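Local coordinates for TTHB210-like domain-containing protein (Thermus thermophilus, PDB 3VG8) that is of unknown function but assembles into a homodecamer and is controlled by the sigma-E/anti-sigma-E regulatory system, at residues Ala10-Tyr22 / Val104-Tyr116. The protein carries 1 engineered substitution. Residues are numbered along the deposited sequence; the frame is centred on the assembly and turned at random.
Sequences ALPNFIPGLGTLY and VDQERKVLEGEPY
Gly-17, at the turn that leads through a classic beta bulge into strand 20-23, sits on the Schellman motif ending helix 104-110. Its N donates a nearly straight bond to Leu-111 O (2.6 Å, 172°), and its CA lies 3.6 Å from Gly-113 CA; a side chain on Gly-113 would strike both Gly-17 and Arg-108, while Gly-17, at positive phi, would press a CB against the carbonyl O of Pro-16. Leu-111 lays CD2 against Gly-19 CA, where a side chain on Gly-19 would collide with it, so glycine suits the bulge too, while the Phe-14 ring brings CZ to Val-110 O edge-on at 3.5 Å.

Arg-108 starts from a CB directed away from the turn, and bends at chi2 (-72°) and chi3 (88°) bring its end back. CD rests on one face of the Tyr-116 ring; NE and NH2 grip the Glu-107 carboxylate side-on. NH1 reaches Glu-114 O and pairs with Asp-24 of a second subunit, and NH2 adds a weak bond to Gly-17 O. A leucine here would probably leave the buried Glu-107 carboxylate with less compensating charge, Lys-44 remaining, and cost Asp-24 of the second subunit its salt bridge to NH1. Tyr-116 OH meets Glu-107 OE1 at 2.8 Å, from the face opposite Arg-108 NE.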
# COMPACT_ATOMS: atom_id res chain seq x y z
N ALA F 10 23.37 -28.88 21.85
CA ALA F 10 22.90 -28.53 23.18
C ALA F 10 21.48 -27.96 23.24
O ALA F 10 20.87 -27.90 24.31
CB ALA F 10 23.87 -27.54 23.82
N LEU F 11 20.95 -27.54 22.10
CA LEU F 11 19.60 -26.98 22.05
C LEU F 11 18.51 -28.05 22.05
O LEU F 11 18.62 -29.06 21.36
CB LEU F 11 19.46 -26.09 20.82
CG LEU F 11 20.30 -24.82 20.85
CD1 LEU F 11 20.51 -24.32 19.44
CD2 LEU F 11 19.61 -23.78 21.73
N PRO F 12 17.43 -27.82 22.81
CA PRO F 12 16.32 -28.78 22.87
C PRO F 12 15.73 -29.01 21.49
O PRO F 12 15.90 -28.18 20.60
CB PRO F 12 15.33 -28.11 23.82
CG PRO F 12 15.59 -26.65 23.61
CD PRO F 12 17.10 -26.60 23.57
N ASN F 13 15.06 -30.13 21.32
CA ASN F 13 14.45 -30.46 20.04
C ASN F 13 13.37 -29.43 19.73
O ASN F 13 12.51 -29.16 20.56
CB ASN F 13 13.83 -31.86 20.11
CG ASN F 13 14.05 -32.67 18.84
OD1 ASN F 13 15.20 -32.95 18.46
ND2 ASN F 13 12.97 -33.05 18.18
N PHE F 14 13.42 -28.85 18.53
CA PHE F 14 12.43 -27.86 18.14
C PHE F 14 11.90 -28.25 16.77
O PHE F 14 12.67 -28.41 15.82
CB PHE F 14 13.07 -26.46 18.09
CG PHE F 14 12.14 -25.37 17.61
CD1 PHE F 14 11.37 -24.64 18.52
CD2 PHE F 14 12.07 -25.03 16.26
CE1 PHE F 14 10.56 -23.59 18.09
CE2 PHE F 14 11.27 -23.98 15.82
CZ PHE F 14 10.51 -23.26 16.74
N ILE F 15 10.59 -28.40 16.66
CA ILE F 15 10.00 -28.76 15.37
C ILE F 15 9.27 -27.58 14.77
O ILE F 15 8.36 -27.01 15.38
CB ILE F 15 9.04 -29.98 15.48
CG1 ILE F 15 9.83 -31.22 15.89
CG2 ILE F 15 8.33 -30.24 14.16
CD1 ILE F 15 10.22 -31.23 17.32
N PRO F 16 9.66 -27.19 13.55
CA PRO F 16 9.06 -26.08 12.83
C PRO F 16 7.56 -26.27 12.74
O PRO F 16 7.09 -27.29 12.24
CB PRO F 16 9.76 -26.15 11.46
CG PRO F 16 11.12 -26.63 11.84
CD PRO F 16 10.78 -27.77 12.78
N GLY F 17 6.81 -25.29 13.23
CA GLY F 17 5.37 -25.39 13.20
C GLY F 17 4.78 -25.96 14.48
O GLY F 17 3.58 -25.85 14.68
N LEU F 18 5.60 -26.58 15.32
CA LEU F 18 5.13 -27.16 16.59
C LEU F 18 5.84 -26.57 17.82
O LEU F 18 5.23 -26.40 18.87
CB LEU F 18 5.37 -28.67 16.62
CG LEU F 18 4.59 -29.54 15.63
CD1 LEU F 18 5.10 -30.97 15.77
CD2 LEU F 18 3.09 -29.47 15.90
N GLY F 19 7.12 -26.28 17.67
CA GLY F 19 7.92 -25.74 18.76
C GLY F 19 8.53 -26.87 19.58
O GLY F 19 8.63 -28.01 19.11
N THR F 20 8.94 -26.56 20.80
CA THR F 20 9.50 -27.57 21.69
C THR F 20 8.32 -27.99 22.55
O THR F 20 7.77 -27.18 23.30
CB THR F 20 10.61 -26.98 22.57
OG1 THR F 20 11.65 -26.48 21.73
CG2 THR F 20 11.17 -28.05 23.50
N LEU F 21 7.95 -29.26 22.43
CA LEU F 21 6.79 -29.81 23.13
C LEU F 21 7.04 -30.58 24.41
O LEU F 21 8.00 -31.35 24.52
CB LEU F 21 6.01 -30.74 22.20
CG LEU F 21 5.29 -30.12 21.02
CD1 LEU F 21 4.71 -31.23 20.14
CD2 LEU F 21 4.20 -29.20 21.53
N TYR F 22 6.15 -30.39 25.36
CA TYR F 22 6.22 -31.07 26.63
C TYR F 22 4.82 -31.35 27.13
O TYR F 22 3.90 -30.57 26.91
CB TYR F 22 7.01 -30.23 27.64
CG TYR F 22 8.51 -30.28 27.36
CD1 TYR F 22 9.14 -31.51 27.14
CD2 TYR F 22 9.28 -29.12 27.26
CE1 TYR F 22 10.50 -31.59 26.82
CE2 TYR F 22 10.65 -29.19 26.94
CZ TYR F 22 11.24 -30.43 26.72
OH TYR F 22 12.57 -30.54 26.39
N VAL F 104 -1.73 -14.40 16.47
CA VAL F 104 -1.62 -15.47 15.50
C VAL F 104 -0.41 -15.29 14.60
O VAL F 104 0.22 -16.27 14.22
CB VAL F 104 -2.93 -15.61 14.65
CG1 VAL F 104 -3.21 -14.32 13.87
CG2 VAL F 104 -2.81 -16.80 13.72
N ASP F 105 -0.04 -14.05 14.29
CA ASP F 105 1.14 -13.84 13.46
C ASP F 105 2.42 -14.16 14.24
O ASP F 105 3.35 -14.76 13.69
CB ASP F 105 1.19 -12.40 12.92
CG ASP F 105 0.08 -12.10 11.93
OD1 ASP F 105 -0.20 -12.93 11.04
OD2 ASP F 105 -0.53 -11.02 12.04
N GLN F 106 2.47 -13.75 15.50
CA GLN F 106 3.63 -14.04 16.35
C GLN F 106 3.78 -15.56 16.51
O GLN F 106 4.89 -16.07 16.55
CB GLN F 106 3.47 -13.42 17.74
CG GLN F 106 4.07 -12.03 17.90
CD GLN F 106 5.54 -11.97 17.50
OE1 GLN F 106 6.39 -12.67 18.07
NE2 GLN F 106 5.85 -11.14 16.52
N GLU F 107 2.66 -16.26 16.64
CA GLU F 107 2.69 -17.71 16.82
C GLU F 107 3.37 -18.36 15.62
O GLU F 107 4.27 -19.18 15.78
CB GLU F 107 1.25 -18.25 16.98
CG GLU F 107 1.13 -19.74 17.25
CD GLU F 107 1.06 -20.56 15.96
OE1 GLU F 107 0.51 -20.05 14.96
OE2 GLU F 107 1.53 -21.71 15.96
N ARG F 108 2.94 -17.98 14.42
CA ARG F 108 3.54 -18.54 13.21
C ARG F 108 5.01 -18.15 13.09
O ARG F 108 5.83 -18.93 12.63
CB ARG F 108 2.75 -18.09 11.97
CG ARG F 108 1.38 -18.80 11.81
CD ARG F 108 1.56 -20.27 11.39
NE ARG F 108 1.70 -21.16 12.54
CZ ARG F 108 1.84 -22.48 12.46
NH1 ARG F 108 1.86 -23.09 11.27
NH2 ARG F 108 1.96 -23.20 13.58
N LYS F 109 5.36 -16.95 13.55
CA LYS F 109 6.74 -16.52 13.49
C LYS F 109 7.64 -17.24 14.48
O LYS F 109 8.67 -17.79 14.09
CB LYS F 109 6.86 -15.02 13.73
CG LYS F 109 8.31 -14.52 13.85
CD LYS F 109 8.38 -13.03 14.19
CE LYS F 109 9.82 -12.53 14.21
NZ LYS F 109 9.93 -11.14 14.76
N VAL F 110 7.27 -17.27 15.75
CA VAL F 110 8.13 -17.91 16.73
C VAL F 110 8.15 -19.43 16.69
O VAL F 110 9.10 -20.06 17.18
CB VAL F 110 7.85 -17.40 18.18
CG1 VAL F 110 7.96 -15.85 18.19
CG2 VAL F 110 6.48 -17.87 18.68
N LEU F 111 7.15 -20.05 16.07
CA LEU F 111 7.17 -21.50 15.97
C LEU F 111 7.65 -21.89 14.57
O LEU F 111 7.74 -23.07 14.25
CB LEU F 111 5.79 -22.11 16.27
CG LEU F 111 5.33 -21.90 17.71
CD1 LEU F 111 4.00 -22.61 17.95
CD2 LEU F 111 6.38 -22.42 18.67
N GLU F 112 7.96 -20.89 13.76
CA GLU F 112 8.48 -21.08 12.39
C GLU F 112 7.62 -22.06 11.58
O GLU F 112 8.13 -23.02 11.01
CB GLU F 112 9.92 -21.60 12.45
CG GLU F 112 10.97 -20.63 13.03
CD GLU F 112 12.32 -21.33 13.24
OE1 GLU F 112 12.67 -22.19 12.40
OE2 GLU F 112 13.03 -21.02 14.22
N GLY F 113 6.32 -21.81 11.54
CA GLY F 113 5.48 -22.72 10.80
C GLY F 113 4.91 -22.04 9.58
O GLY F 113 4.95 -20.82 9.46
N GLU F 114 4.40 -22.83 8.65
CA GLU F 114 3.79 -22.27 7.47
C GLU F 114 2.60 -21.42 7.89
O GLU F 114 1.89 -21.74 8.85
CB GLU F 114 3.30 -23.38 6.54
CG GLU F 114 4.42 -24.14 5.92
CD GLU F 114 5.34 -23.23 5.14
OE1 GLU F 114 6.48 -23.65 4.86
OE2 GLU F 114 4.94 -22.09 4.80
N PRO F 115 2.39 -20.31 7.19
CA PRO F 115 1.28 -19.41 7.49
C PRO F 115 -0.05 -20.12 7.27
O PRO F 115 -0.16 -20.98 6.40
CB PRO F 115 1.50 -18.25 6.53
CG PRO F 115 2.22 -18.89 5.37
CD PRO F 115 3.19 -19.81 6.05
N TYR F 116 -1.05 -19.80 8.10
CA TYR F 116 -2.37 -20.41 8.00
C TYR F 116 -3.07 -20.04 6.70
O TYR F 116 -3.77 -20.92 6.16
CB TYR F 116 -3.24 -20.00 9.19
CG TYR F 116 -2.75 -20.55 10.51
CD1 TYR F 116 -2.69 -21.93 10.73
CD2 TYR F 116 -2.32 -19.70 11.52
CE1 TYR F 116 -2.21 -22.44 11.94
CE2 TYR F 116 -1.83 -20.21 12.73
CZ TYR F 116 -1.78 -21.56 12.93
OH TYR F 116 -1.26 -22.06 14.11
OXT TYR F 116 -2.90 -18.89 6.25